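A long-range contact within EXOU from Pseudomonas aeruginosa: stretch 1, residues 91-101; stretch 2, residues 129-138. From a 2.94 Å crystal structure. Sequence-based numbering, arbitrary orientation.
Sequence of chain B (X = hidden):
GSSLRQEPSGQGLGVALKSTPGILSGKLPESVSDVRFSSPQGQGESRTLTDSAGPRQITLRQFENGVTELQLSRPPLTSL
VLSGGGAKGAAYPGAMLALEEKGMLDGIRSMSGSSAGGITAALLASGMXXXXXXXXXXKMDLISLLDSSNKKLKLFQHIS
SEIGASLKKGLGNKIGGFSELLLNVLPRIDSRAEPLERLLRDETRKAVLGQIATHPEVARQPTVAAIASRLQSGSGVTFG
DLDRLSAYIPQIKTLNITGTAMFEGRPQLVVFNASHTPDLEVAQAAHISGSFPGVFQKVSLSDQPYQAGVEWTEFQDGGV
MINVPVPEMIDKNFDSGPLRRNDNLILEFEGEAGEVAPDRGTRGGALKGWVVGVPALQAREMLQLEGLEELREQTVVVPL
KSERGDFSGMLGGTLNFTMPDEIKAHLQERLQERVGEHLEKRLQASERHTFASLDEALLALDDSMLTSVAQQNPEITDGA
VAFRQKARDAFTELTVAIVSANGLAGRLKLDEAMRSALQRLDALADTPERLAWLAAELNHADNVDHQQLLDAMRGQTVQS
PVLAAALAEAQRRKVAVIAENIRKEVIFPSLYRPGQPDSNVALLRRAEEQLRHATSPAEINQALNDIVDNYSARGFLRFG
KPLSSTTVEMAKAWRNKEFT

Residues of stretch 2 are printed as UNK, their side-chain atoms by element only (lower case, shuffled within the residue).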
ATOM      1  N   ALA B  91     -38.310 -20.110  25.326  1.00134.95           N
ATOM      2  CA  ALA B  91     -37.244 -20.235  26.320  1.00130.86           C
ATOM      3  C   ALA B  91     -37.240 -19.021  27.240  1.00125.61           C
ATOM      4  O   ALA B  91     -36.884 -19.120  28.423  1.00120.74           O
ATOM      5  CB  ALA B  91     -35.900 -20.386  25.632  1.00128.17           C
ATOM      6  N   TYR B  92     -37.701 -17.894  26.690  1.00124.70           N
ATOM      7  CA  TYR B  92     -37.631 -16.571  27.329  1.00121.58           C
ATOM      8  C   TYR B  92     -38.070 -16.510  28.804  1.00123.99           C
ATOM      9  O   TYR B  92     -37.461 -15.785  29.594  1.00120.76           O
ATOM     10  CB  TYR B  92     -38.420 -15.543  26.518  1.00118.55           C
ATOM     11  CG  TYR B  92     -37.676 -14.936  25.339  1.00117.70           C
ATOM     12  CD1 TYR B  92     -36.315 -14.631  25.416  1.00116.57           C
ATOM     13  CD2 TYR B  92     -38.353 -14.611  24.161  1.00117.13           C
ATOM     14  CE1 TYR B  92     -35.640 -14.056  24.339  1.00113.27           C
ATOM     15  CE2 TYR B  92     -37.692 -14.030  23.086  1.00116.59           C
ATOM     16  CZ  TYR B  92     -36.336 -13.756  23.179  1.00114.51           C
ATOM     17  OH  TYR B  92     -35.686 -13.191  22.107  1.00112.64           O
ATOM     18  N   PRO B  93     -39.138 -17.250  29.177  1.00127.79           N
ATOM     19  CA  PRO B  93     -39.577 -17.230  30.580  1.00128.32           C
ATOM     20  C   PRO B  93     -38.606 -17.915  31.545  1.00132.80           C
ATOM     21  O   PRO B  93     -38.737 -17.747  32.765  1.00133.37           O
ATOM     22  CB  PRO B  93     -40.911 -17.985  30.549  1.00128.61           C
ATOM     23  CG  PRO B  93     -41.362 -17.902  29.136  1.00130.77           C
ATOM     24  CD  PRO B  93     -40.111 -17.941  28.315  1.00129.48           C
ATOM     25  N   GLY B  94     -37.656 -18.689  31.012  1.00132.43           N
ATOM     26  CA  GLY B  94     -36.539 -19.185  31.816  1.00132.78           C
ATOM     27  C   GLY B  94     -35.849 -18.045  32.553  1.00130.89           C
ATOM     28  O   GLY B  94     -35.788 -18.025  33.791  1.00127.35           O
ATOM     29  N   ALA B  95     -35.360 -17.079  31.782  1.00129.75           N
ATOM     30  CA  ALA B  95     -34.743 -15.874  32.328  1.00129.24           C
ATOM     31  C   ALA B  95     -35.679 -15.121  33.265  1.00130.09           C
ATOM     32  O   ALA B  95     -35.265 -14.675  34.337  1.00130.08           O
ATOM     33  CB  ALA B  95     -34.280 -14.961  31.203  1.00124.79           C
HETATM   34  N   MSE B  96     -36.939 -14.978  32.861  1.00130.24           N
HETATM   35  CA  MSE B  96     -37.864 -14.103  33.573  1.00130.51           C
HETATM   36  C   MSE B  96     -37.971 -14.582  34.985  1.00125.93           C
HETATM   37  O   MSE B  96     -37.935 -13.787  35.926  1.00124.05           O
HETATM   38  CB  MSE B  96     -39.228 -14.065  32.891  1.00144.44           C
HETATM   39  CG  MSE B  96     -39.183 -13.595  31.426  1.00162.98           C
HETATM   40 SE   MSE B  96     -37.787 -12.241  31.024  1.00178.56          SE
HETATM   41  CE  MSE B  96     -37.401 -12.733  29.149  1.00167.99           C
ATOM     42  N   LEU B  97     -38.058 -15.898  35.140  1.00128.28           N
ATOM     43  CA  LEU B  97     -38.040 -16.538  36.454  1.00127.44           C
ATOM     44  C   LEU B  97     -36.716 -16.302  37.182  1.00123.88           C
ATOM     45  O   LEU B  97     -36.706 -15.754  38.282  1.00121.70           O
ATOM     46  CB  LEU B  97     -38.316 -18.036  36.325  1.00130.70           C
ATOM     47  CG  LEU B  97     -39.726 -18.441  35.903  1.00131.55           C
ATOM     48  CD1 LEU B  97     -39.701 -19.798  35.217  1.00137.69           C
ATOM     49  CD2 LEU B  97     -40.651 -18.454  37.112  1.00133.01           C
ATOM     50  N   ALA B  98     -35.607 -16.700  36.550  1.00121.88           N
ATOM     51  CA  ALA B  98     -34.258 -16.401  37.056  1.00119.07           C
ATOM     52  C   ALA B  98     -34.086 -14.963  37.593  1.00115.66           C
ATOM     53  O   ALA B  98     -33.337 -14.742  38.547  1.00114.30           O
ATOM     54  CB  ALA B  98     -33.212 -16.705  35.995  1.00116.49           C
ATOM     55  N   LEU B  99     -34.796 -14.004  36.998  1.00112.42           N
ATOM     56  CA  LEU B  99     -34.710 -12.610  37.424  1.00111.82           C
ATOM     57  C   LEU B  99     -35.440 -12.335  38.733  1.00115.16           C
ATOM     58  O   LEU B  99     -34.853 -11.787  39.665  1.00114.60           O
ATOM     59  CB  LEU B  99     -35.185 -11.657  36.318  1.00111.52           C
ATOM     60  CG  LEU B  99     -34.142 -11.344  35.217  1.00110.44           C
ATOM     61  CD1 LEU B  99     -34.807 -10.799  33.960  1.00107.84           C
ATOM     62  CD2 LEU B  99     -33.017 -10.421  35.691  1.00102.66           C
ATOM     63  N   GLU B 100     -36.716 -12.709  38.809  1.00118.61           N
ATOM     64  CA  GLU B 100     -37.458 -12.555  40.059  1.00122.74           C
ATOM     65  C   GLU B 100     -36.995 -13.549  41.127  1.00125.84           C
ATOM     66  O   GLU B 100     -37.123 -13.280  42.323  1.00126.34           O
ATOM     67  CB  GLU B 100     -38.976 -12.662  39.841  1.00129.51           C
ATOM     68  CG  GLU B 100     -39.652 -11.387  39.315  1.00134.88           C
ATOM     69  CD  GLU B 100     -40.136 -10.418  40.406  1.00134.14           C
ATOM     70  OE1 GLU B 100     -40.720 -10.873  41.420  1.00134.61           O
ATOM     71  OE2 GLU B 100     -39.968  -9.187  40.224  1.00129.07           O
ATOM     72  N   GLU B 101     -36.461 -14.693  40.697  1.00127.98           N
ATOM     73  CA  GLU B 101     -35.956 -15.698  41.633  1.00130.94           C
ATOM     74  C   GLU B 101     -34.816 -15.116  42.465  1.00134.13           C
ATOM     75  O   GLU B 101     -34.821 -15.212  43.694  1.00135.21           O
ATOM     76  CB  GLU B 101     -35.497 -16.963  40.898  1.00130.98           C
ATOM     77  CG  GLU B 101     -34.918 -18.040  41.809  1.00135.29           C
ATOM     78  CD  GLU B 101     -35.088 -19.451  41.254  1.00140.84           C
ATOM     79  OE1 GLU B 101     -35.075 -19.621  40.010  1.00138.88           O
ATOM     80  OE2 GLU B 101     -35.231 -20.397  42.068  1.00141.10           O
ATOM     81  N   UNK B 129     -46.313  -9.967  35.454  1.00116.10           N
ATOM     82  CA  UNK B 129     -45.534 -10.752  36.412  1.00123.50           C
ATOM     83  C   UNK B 129     -44.932 -12.049  35.802  1.00128.88           C
ATOM     84  O   UNK B 129     -45.423 -12.553  34.775  1.00126.94           O
ATOM     85  o   UNK B 129     -47.313 -12.080  37.421  1.00123.42           O
ATOM     86  c   UNK B 129     -46.370 -11.059  37.664  1.00123.57           C
ATOM     87  N   UNK B 130     -43.844 -12.570  36.422  1.00133.32           N
ATOM     88  CA  UNK B 130     -43.105 -13.755  35.951  1.00132.55           C
ATOM     89  C   UNK B 130     -43.990 -14.967  35.674  1.00130.42           C
ATOM     90  O   UNK B 130     -43.946 -15.511  34.567  1.00128.91           O
ATOM     91  c   UNK B 130     -43.227 -12.018  37.641  1.00132.23           C
ATOM     92  c   UNK B 130     -42.139 -14.059  37.112  1.00136.42           C
ATOM     93  c   UNK B 130     -42.636 -13.242  38.271  1.00138.43           C
ATOM     94  N   UNK B 131     -44.764 -15.390  36.681  1.00127.51           N
ATOM     95  CA  UNK B 131     -45.715 -16.505  36.544  1.00125.96           C
ATOM     96  C   UNK B 131     -46.800 -16.205  35.505  1.00126.61           C
ATOM     97  O   UNK B 131     -47.085 -17.043  34.651  1.00131.23           O
ATOM     98  c   UNK B 131     -46.340 -16.865  37.891  1.00121.06           C
ATOM     99  N   UNK B 132     -47.379 -15.004  35.564  1.00123.24           N
ATOM    100  CA  UNK B 132     -48.356 -14.562  34.563  1.00123.28           C
ATOM    101  C   UNK B 132     -47.856 -14.769  33.132  1.00124.83           C
ATOM    102  O   UNK B 132     -48.556 -15.363  32.305  1.00122.23           O
ATOM    103  c   UNK B 132     -48.730 -13.105  34.786  1.00121.96           C
ATOM    104  N   UNK B 133     -46.641 -14.285  32.855  1.00126.14           N
ATOM    105  CA  UNK B 133     -46.040 -14.388  31.520  1.00127.41           C
ATOM    106  C   UNK B 133     -45.986 -15.826  30.970  1.00133.26           C
ATOM    107  O   UNK B 133     -46.251 -16.042  29.783  1.00137.14           O
ATOM    108  c   UNK B 133     -41.960 -14.724  28.984  1.00127.02           C
ATOM    109  c   UNK B 133     -43.896 -13.912  30.189  1.00128.66           C
ATOM    110  c   UNK B 133     -43.687 -13.560  27.800  1.00126.04           C
ATOM    111  c   UNK B 133     -44.389 -13.397  28.990  1.00128.39           C
ATOM    112  c   UNK B 133     -42.473 -14.224  27.799  1.00127.26           C
ATOM    113  c   UNK B 133     -42.667 -14.566  30.169  1.00128.62           C
ATOM    114  c   UNK B 133     -44.654 -13.726  31.495  1.00126.04           C
ATOM    115  N   UNK B 134     -45.678 -16.803  31.830  1.00132.49           N
ATOM    116  CA  UNK B 134     -45.475 -18.186  31.381  1.00131.63           C
ATOM    117  C   UNK B 134     -46.707 -18.823  30.761  1.00134.07           C
ATOM    118  O   UNK B 134     -46.650 -19.316  29.633  1.00132.22           O
ATOM    119  c   UNK B 134     -44.778 -20.508  32.024  1.00135.67           C
ATOM    120  c   UNK B 134     -44.820 -21.516  33.170  1.00138.99           C
ATOM    121  n   UNK B 134     -44.483 -23.950  33.656  1.00151.01           N
ATOM    122  c   UNK B 134     -44.709 -22.921  32.602  1.00144.78           C
ATOM    123  c   UNK B 134     -44.984 -19.083  32.508  1.00132.36           C
ATOM    124  N   UNK B 135     -47.808 -18.849  31.515  1.00139.87           N
ATOM    125  CA  UNK B 135     -49.067 -19.440  31.028  1.00144.10           C
ATOM    126  C   UNK B 135     -49.417 -18.855  29.658  1.00145.05           C
ATOM    127  O   UNK B 135     -49.898 -19.573  28.771  1.00151.53           O
ATOM    128  o   UNK B 135     -50.862 -17.986  31.925  1.00142.55           O
ATOM    129  c   UNK B 135     -49.836 -19.528  33.474  1.00138.90           C
ATOM    130  c   UNK B 135     -50.269 -19.289  32.030  1.00142.74           C
ATOM    131  N   UNK B 136     -49.124 -17.566  29.477  1.00139.56           N
ATOM    132  CA  UNK B 136     -49.377 -16.906  28.212  1.00137.07           C
ATOM    133  C   UNK B 136     -48.475 -17.443  27.114  1.00135.75           C
ATOM    134  O   UNK B 136     -48.905 -17.595  25.980  1.00135.65           O
ATOM    135  c   UNK B 136     -49.212 -15.398  28.348  1.00138.37           C
ATOM    136  c   UNK B 136     -48.792 -14.679  27.065  1.00141.68           C
ATOM    137  c   UNK B 136     -47.325 -14.265  27.119  1.00140.66           C
ATOM    138  c   UNK B 136     -49.692 -13.490  26.773  1.00138.39           C
ATOM    139  N   UNK B 137     -47.225 -17.734  27.460  1.00137.08           N
ATOM    140  CA  UNK B 137     -46.254 -18.215  26.483  1.00139.29           C
ATOM    141  C   UNK B 137     -46.528 -19.663  26.123  1.00143.04           C
ATOM    142  O   UNK B 137     -45.968 -20.184  25.158  1.00145.14           O
ATOM    143  c   UNK B 137     -44.831 -18.077  27.021  1.00138.71           C
ATOM    144  o   UNK B 137     -44.545 -19.098  27.964  1.00145.82           O
ATOM    145  N   UNK B 138     -47.372 -20.314  26.921  1.00145.25           N
ATOM    146  CA  UNK B 138     -47.760 -21.702  26.681  1.00154.96           C
ATOM    147  C   UNK B 138     -49.053 -21.778  25.859  1.00159.28           C
ATOM    148  O   UNK B 138     -49.527 -22.867  25.518  1.00161.44           O
ATOM    149  c   UNK B 138     -47.922 -22.456  28.009  1.00157.94           C
ATOM    150  c   UNK B 138     -46.671 -22.390  28.884  1.00158.74           C
ATOM    151  o   UNK B 138     -45.545 -22.326  28.337  1.00159.71           O
ATOM    152  o   UNK B 138     -46.817 -22.407  30.127  1.00159.95           O
TER

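Position 129 carries one carbon followed by one oxygen, and it touches nothing on stretch 1. This short hydroxyl side chain, a primary alcohol, makes the residue S129. It sits directly before a helix, in the N-cap position, where OG accepts a weak hydrogen bond from the backbone N of position 132 at 3.5 Å.

At position 130 three carbons close a ring onto the backbone N, and they lie near the side chain of E100 and the backbone O of M96; this is P130. Lacking an amide hydrogen, it fits the first turn of a helix. Its CA-to-CB bond points toward stretch 1, and the ring packs there: CG of P130 lies 3.7 Å from CG of E100, while CB of P130 is 4.4 Å from the backbone O of M96. Position 131 has a single side-chain carbon, its CA-to-CB bond pointing away from stretch 1: A131. Position 132 also has one carbon, out of reach of stretch 1: A132.

Position 133 has one carbon leading to a ring of six carbons, with no further atom on the ring, which lies against P93, M96 and the backbone of Y92; it is therefore F133. Its CA-to-CB bond points toward stretch 1, with CE2 of F133 3.2 Å from CG of P93 and CD2 of F133 3.8 Å from CG of M96, here a selenomethionine. The backbone C of Y92 approaches the ring edge, 4.3 Å from CE2 of F133.

Four carbons in a row ending in nitrogen at position 134, with the end leading away from stretch 1, spell K134. The chain is extended, all four chi angles being t. Position 135, with one carbon bearing an oxygen and a carbon, exposed and out of reach, is T135. Position 136 has four carbons forked at the second, buried without touching stretch 1, as in L136.

One carbon and one oxygen recur at position 137, the oxygen near P93, giving S137. Its OG donates to O of K134 at 2.7 Å, one turn back, and lies 3.6 Å from CG of P93. Position 138 bears two carbons, the second with two oxygens, beyond contact distance of stretch 1; it is D138.

The two helices run nearly antiparallel, at 169°, with an axis separation of 9.4 Å. P130, F133 and S137 recur at helical spacing along one side and meet P93, M96 and E100 in reverse order. No hydrogen bond crosses between the stretches: the contact rests on packing, with F133 against P93 and M96 and P130 against the aliphatic part of E100. The hydroxyls of S129 and S137 bond instead within stretch 2, the former capping the helix.

Stretch 2, residues 129-138: SPAAFKTLSD
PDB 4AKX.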